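Local coordinates for N-terminal acetyltransferase-like protein (Chaetomium thermophilum, PDB 5NNP) that probably serves as the helical-repeat auxiliary subunit of an N-terminal acetyltransferase A complex, a scaffold that holds partner proteins for transfer of acetyl groups to protein N-termini, at residues A[67-70]-A[71-75]; A[220-223]-A[224-228]; A[541-544]-A[545-548]. All blocks are in the same frame, centred on the assembly; numbering follows the deposited sequence.

Contact 1 of 3, residues A[67-70]-A[71-75]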
# COMPACT_ATOMS: atom_id res chain seq x y z
N ALA A 67 -25.56 -29.43 1.90
CA ALA A 67 -24.24 -29.95 1.57
C ALA A 67 -23.71 -30.80 2.72
O ALA A 67 -23.19 -31.90 2.51
CB ALA A 67 -23.30 -28.83 1.25
N LYS A 68 -23.86 -30.28 3.93
CA LYS A 68 -23.36 -30.93 5.13
C LYS A 68 -24.07 -32.27 5.38
O LYS A 68 -23.45 -33.27 5.77
CB LYS A 68 -23.52 -29.98 6.32
CG LYS A 68 -22.94 -30.47 7.63
CD LYS A 68 -22.34 -29.32 8.42
CE LYS A 68 -23.41 -28.52 9.14
NZ LYS A 68 -22.80 -27.36 9.85
N GLU A 69 -25.38 -32.27 5.16
CA GLU A 69 -26.17 -33.49 5.21
C GLU A 69 -25.70 -34.52 4.17
O GLU A 69 -25.74 -35.72 4.41
CB GLU A 69 -27.66 -33.16 4.98
CG GLU A 69 -28.58 -34.33 5.20
CD GLU A 69 -28.46 -34.89 6.60
OE1 GLU A 69 -28.52 -34.09 7.56
OE2 GLU A 69 -28.30 -36.12 6.74
N ALA A 70 -25.26 -34.02 3.01
CA ALA A 70 -24.92 -34.87 1.88
C ALA A 70 -23.66 -35.63 2.17
O ALA A 70 -23.57 -36.84 1.92
CB ALA A 70 -24.77 -34.05 0.60
N LEU A 71 -22.67 -34.93 2.71
CA LEU A 71 -21.40 -35.57 2.97
C LEU A 71 -21.50 -36.47 4.21
O LEU A 71 -20.64 -37.30 4.45
CB LEU A 71 -20.28 -34.53 3.10
CG LEU A 71 -20.39 -33.44 4.16
CD1 LEU A 71 -20.04 -34.04 5.50
CD2 LEU A 71 -19.46 -32.29 3.80
N THR A 72 -22.58 -36.32 4.98
CA THR A 72 -22.85 -37.29 6.03
C THR A 72 -23.27 -38.62 5.40
O THR A 72 -22.81 -39.69 5.80
CB THR A 72 -23.97 -36.81 6.99
OG1 THR A 72 -23.53 -35.65 7.70
CG2 THR A 72 -24.33 -37.90 7.98
N ILE A 73 -24.14 -38.54 4.42
CA ILE A 73 -24.67 -39.72 3.77
C ILE A 73 -23.59 -40.47 3.02
O ILE A 73 -23.52 -41.70 3.09
CB ILE A 73 -25.79 -39.36 2.80
CG1 ILE A 73 -27.05 -39.00 3.61
CG2 ILE A 73 -26.06 -40.51 1.85
CD1 ILE A 73 -28.12 -38.34 2.81
N ASP A 74 -22.75 -39.73 2.32
CA ASP A 74 -21.68 -40.31 1.52
C ASP A 74 -20.35 -39.64 1.86
O ASP A 74 -19.91 -38.71 1.16
CB ASP A 74 -21.99 -40.18 0.03
CG ASP A 74 -21.08 -41.05 -0.82
OD1 ASP A 74 -20.08 -41.57 -0.29
OD2 ASP A 74 -21.37 -41.20 -2.03
N MET A 75 -19.71 -40.12 2.92
CA MET A 75 -18.55 -39.43 3.48
C MET A 75 -17.30 -39.66 2.63
O MET A 75 -16.32 -38.93 2.76
CB MET A 75 -18.29 -39.87 4.92
CG MET A 75 -19.52 -39.82 5.82
SD MET A 75 -19.22 -40.53 7.46
CE MET A 75 -17.86 -39.49 7.99

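Contact 2 of 3, residues A[220-223]-A[224-228]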
# COMPACT_ATOMS: atom_id res chain seq x y z
N ASP A 220 15.69 -6.43 -16.86
CA ASP A 220 15.44 -5.48 -15.79
C ASP A 220 16.74 -4.76 -15.44
O ASP A 220 17.46 -5.16 -14.53
CB ASP A 220 14.86 -6.22 -14.57
CG ASP A 220 14.36 -5.26 -13.49
OD1 ASP A 220 14.69 -4.06 -13.55
OD2 ASP A 220 13.66 -5.72 -12.56
N ARG A 221 17.04 -3.69 -16.18
CA ARG A 221 18.35 -3.05 -16.10
C ARG A 221 18.63 -2.39 -14.74
O ARG A 221 19.74 -2.49 -14.21
CB ARG A 221 18.49 -2.01 -17.22
CG ARG A 221 18.65 -2.60 -18.63
CD ARG A 221 19.74 -3.66 -18.74
NE ARG A 221 21.06 -3.21 -18.28
CZ ARG A 221 22.03 -4.03 -17.87
NH1 ARG A 221 21.82 -5.35 -17.86
NH2 ARG A 221 23.20 -3.53 -17.47
N LEU A 222 17.63 -1.71 -14.19
CA LEU A 222 17.77 -1.07 -12.88
C LEU A 222 18.10 -2.07 -11.76
O LEU A 222 18.87 -1.78 -10.84
CB LEU A 222 16.50 -0.30 -12.53
CG LEU A 222 16.48 0.35 -11.15
CD1 LEU A 222 17.46 1.51 -11.09
CD2 LEU A 222 15.07 0.81 -10.77
N ALA A 223 17.48 -3.24 -11.83
CA ALA A 223 17.71 -4.26 -10.82
C ALA A 223 19.17 -4.72 -10.84
O ALA A 223 19.81 -4.81 -9.79
CB ALA A 223 16.78 -5.43 -11.04
N VAL A 224 19.68 -5.01 -12.04
CA VAL A 224 21.07 -5.43 -12.17
C VAL A 224 21.98 -4.33 -11.63
O VAL A 224 22.95 -4.59 -10.93
CB VAL A 224 21.44 -5.77 -13.63
CG1 VAL A 224 22.95 -5.92 -13.79
CG2 VAL A 224 20.75 -7.03 -14.09
N MET A 225 21.65 -3.09 -11.95
CA MET A 225 22.51 -1.99 -11.56
C MET A 225 22.49 -1.74 -10.06
O MET A 225 23.52 -1.41 -9.47
CB MET A 225 22.12 -0.72 -12.31
CG MET A 225 22.46 -0.79 -13.78
SD MET A 225 21.99 0.72 -14.63
CE MET A 225 22.26 0.17 -16.33
N GLU A 226 21.32 -1.89 -9.44
CA GLU A 226 21.20 -1.65 -8.01
C GLU A 226 21.79 -2.80 -7.19
O GLU A 226 22.47 -2.56 -6.19
CB GLU A 226 19.74 -1.40 -7.63
CG GLU A 226 19.28 0.02 -7.95
CD GLU A 226 17.96 0.37 -7.31
OE1 GLU A 226 17.21 -0.56 -6.95
OE2 GLU A 226 17.67 1.59 -7.16
N LEU A 227 21.56 -4.04 -7.63
CA LEU A 227 22.17 -5.20 -6.99
C LEU A 227 23.70 -5.12 -7.07
O LEU A 227 24.40 -5.37 -6.08
CB LEU A 227 21.67 -6.50 -7.63
CG LEU A 227 20.20 -6.84 -7.39
CD1 LEU A 227 19.79 -8.04 -8.21
CD2 LEU A 227 19.95 -7.13 -5.93
N ARG A 228 24.23 -4.75 -8.23
CA ARG A 228 25.68 -4.64 -8.38
C ARG A 228 26.26 -3.64 -7.37
O ARG A 228 27.25 -3.93 -6.70
CB ARG A 228 26.06 -4.26 -9.81
CG ARG A 228 27.56 -3.99 -10.01
CD ARG A 228 28.04 -4.32 -11.43
NE ARG A 228 27.28 -3.63 -12.46
CZ ARG A 228 26.73 -4.22 -13.51
NH1 ARG A 228 26.88 -5.52 -13.69
NH2 ARG A 228 26.04 -3.50 -14.39

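Contact 3 of 3, residues A[541-544]-A[545-548]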
# COMPACT_ATOMS: atom_id res chain seq x y z
N VAL A 541 6.76 -11.82 -4.73
CA VAL A 541 7.23 -12.05 -3.38
C VAL A 541 7.21 -10.74 -2.59
O VAL A 541 7.01 -10.77 -1.38
CB VAL A 541 8.64 -12.66 -3.33
CG1 VAL A 541 9.15 -12.69 -1.90
CG2 VAL A 541 8.64 -14.07 -3.90
N ASP A 542 7.42 -9.61 -3.27
CA ASP A 542 7.25 -8.30 -2.63
C ASP A 542 5.83 -8.08 -2.15
O ASP A 542 5.59 -7.56 -1.06
CB ASP A 542 7.62 -7.16 -3.58
CG ASP A 542 9.10 -6.92 -3.65
OD1 ASP A 542 9.81 -7.31 -2.70
OD2 ASP A 542 9.55 -6.34 -4.66
N MET A 543 4.88 -8.48 -2.99
CA MET A 543 3.48 -8.27 -2.68
C MET A 543 3.06 -9.09 -1.46
O MET A 543 2.51 -8.55 -0.50
CB MET A 543 2.62 -8.63 -3.88
CG MET A 543 1.15 -8.43 -3.62
SD MET A 543 0.13 -9.71 -4.36
CE MET A 543 0.77 -11.13 -3.53
N VAL A 544 3.36 -10.39 -1.52
CA VAL A 544 3.13 -11.31 -0.42
C VAL A 544 3.66 -10.78 0.92
O VAL A 544 2.98 -10.82 1.94
CB VAL A 544 3.79 -12.68 -0.71
CG1 VAL A 544 3.79 -13.54 0.57
CG2 VAL A 544 3.06 -13.39 -1.86
N ARG A 545 4.90 -10.29 0.92
CA ARG A 545 5.50 -9.80 2.14
C ARG A 545 4.83 -8.52 2.63
O ARG A 545 4.64 -8.35 3.83
CB ARG A 545 7.01 -9.60 1.95
CG ARG A 545 7.75 -10.95 1.87
CD ARG A 545 9.21 -10.80 1.47
NE ARG A 545 9.92 -12.06 1.63
CZ ARG A 545 11.20 -12.25 1.31
NH1 ARG A 545 11.90 -11.25 0.80
NH2 ARG A 545 11.75 -13.45 1.51
N TRP A 546 4.44 -7.64 1.71
CA TRP A 546 3.66 -6.46 2.07
C TRP A 546 2.31 -6.87 2.65
O TRP A 546 1.88 -6.34 3.67
CB TRP A 546 3.45 -5.55 0.87
CG TRP A 546 2.29 -4.63 1.05
CD1 TRP A 546 2.14 -3.67 2.02
CD2 TRP A 546 1.11 -4.58 0.25
NE1 TRP A 546 0.94 -3.03 1.86
CE2 TRP A 546 0.28 -3.58 0.79
CE3 TRP A 546 0.67 -5.29 -0.87
CZ2 TRP A 546 -0.96 -3.27 0.24
CZ3 TRP A 546 -0.56 -4.98 -1.41
CH2 TRP A 546 -1.36 -3.98 -0.85
N GLU A 547 1.65 -7.81 2.00
CA GLU A 547 0.36 -8.32 2.45
C GLU A 547 0.43 -8.95 3.86
O GLU A 547 -0.53 -8.86 4.65
CB GLU A 547 -0.14 -9.34 1.41
CG GLU A 547 -1.64 -9.55 1.36
CD GLU A 547 -2.41 -8.34 0.83
OE1 GLU A 547 -2.55 -8.17 -0.40
OE2 GLU A 547 -2.89 -7.56 1.68
N ASP A 548 1.56 -9.57 4.20
CA ASP A 548 1.72 -10.18 5.51
C ASP A 548 1.65 -9.14 6.61
O ASP A 548 1.40 -9.47 7.78
CB ASP A 548 3.06 -10.93 5.61
CG ASP A 548 3.08 -12.24 4.83
OD1 ASP A 548 1.99 -12.82 4.57
OD2 ASP A 548 4.20 -12.70 4.49

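Contact 1 of 3, residues A[67-70]-A[71-75]
The Lys68 carbonyl takes two donors from Thr72, one on each face of its plane: the backbone N on one side and OG1 on the other. This is the last turn of helix 60-73, in a region of tetratricopeptide repeats. Thr72 OG1 donates to Lys68 O over 3.1 Å, from 23° off the carbonyl plane. Its chi1 of -65° sets OG1 beside the backbone N and turns it back to the preceding turn. The bond from Thr72 N to Lys68 O is longer, 3.3 Å, and bent. Glu69 OE2 comes only to 4.4 Å from Ile73 CG1; Glu69 itself is exposed. Leu71 holds CG between its backbone N and carbonyl carbon (chi1 58°), which leaves CG 3.5 Å from Lys68 O. The apolar side chains pack against the neighbouring helices. Ala67 and Leu71 meet helix 78-90, with Leu71 against Cys80 and Tyr84. Ala70 and Ile73 pack on Met47 of helix 44-55. Asp74 is the first residue to leave helical geometry, yet its backbone N still bonds Ala70 O at 3.0 Å, in the plane of that carbonyl.

Contact 2 of 3, residues A[220-223]-A[224-228]
Asp220 is the N-cap of helix 221-234, and this contact is the first turns of that helix. Its OD1 accepts a weak capping bond from Ala223 N at 3.4 Å. With CG anti to the backbone N (chi1 -171°), the carboxylate turns toward the start of the helix. Its other oxygen, OD2, forms a salt bridge with Arg538. The backbone then runs regularly, with Leu227 N bonded to Ala223 O at 2.9 Å. Arg221 bends twice along its chain and folds back beside the helix. Val224 CB lies over one face of its guanidinium, and Met225 CE sits 4.0 Å from its NH2. That NH2 also lies 4.2 Å from Arg228 NH2, near the plane of the Arg228 guanidinium, the two planes 40° apart. One turn along, Leu222 CD1 lies 3.9 Å from Glu226 CG, against the methylene part of an extended chain. Glu226 OE2 is hydrogen-bonded to Tyr258 OH, and OE1 to a bound glycerol. With an alanine in place of Glu226, Tyr258 OH is likely to lose this partner and the flank of Leu222 its cover. Arg228 NH1 has a salt bridge with Glu212. Arg221 NH1 is hydrogen-bonded to Lys216 O, and an acidic side chain of another protein chain packs on Arg221. The two like charges probably repel at this range, and the acidic group near each is likely to soften this.

Contact 3 of 3, residues A[541-544]-A[545-548]
Val541 lies alongside Arg545, both side chains pointing the same way, one turn apart on helix 537-547. Val541 CG1 sits 3.6 Å above one face of the guanidinium of Arg545, offset toward its rim. The Arg545 chain stays extended from CG to NE, and this carries the flat group out along the valine. The charged end then reaches Glu200, which forms a salt bridge with NH1. The tightly packed part is on the buried sides. Val541 and Val544 both press on Leu158 of helix 146-159. Met543 CG touches Trp546 CE3 at 4.2 Å, and the same indole atom lies 3.8 Å from Met543 O. With CG anti to its backbone N (chi1 160°), the Trp546 ring is set beside Met543. Both Met543 and Trp546 also meet side chains of another protein chain. Glu547 N is hydrogen-bonded to Met543 O (2.7 Å), with an N-H...O angle of 166°.

Toward the C-terminal end, the Asp548 carboxylate lies beside the Val544 side chain. Its OD2 is 3.4 Å from Val544 O, two acceptors side by side. Arg126 probably eases this closeness: NH2 bonds Val544 O and NE forms a salt bridge with Asp548 OD1. Val544 O also accepts from Asp548 N at 2.9 Å.

The looser side carries Asp542 and Arg545, both exposed, though Asp542 also meets an apolar side chain of another protein chain. Asp542 OD1 stays 5.7 Å from Arg545 NH1, too far for a salt bridge between them. Both Asp542 oxygens make weak hydrogen bonds to a bound glycerol, probably from the crystallisation liquor. One helix face packed against neighbouring helices and another turned to solvent or to a partner chain is typical of the alpha-solenoid built by tetratricopeptide-like repeats.

The three contacts follow one another along one helical-repeat chain. Contact 1 stands apart: its centre is about 56 Å from that of contact 2 and about 38 Å from that of contact 3, and no other protein chain of the assembly reaches it. Contacts 2 and 3 both lie in the part of the chain related to N-terminal acetyltransferase A auxiliary subunits. Their centres are about 21 Å apart, and their nearest atoms about 9 Å. They do not touch, but the Asp220-Arg538 bridge joins the start of helix 221-234 to helix 537-547, which carries contact 3. Both also meet another protein chain, and each has a bound glycerol nearby.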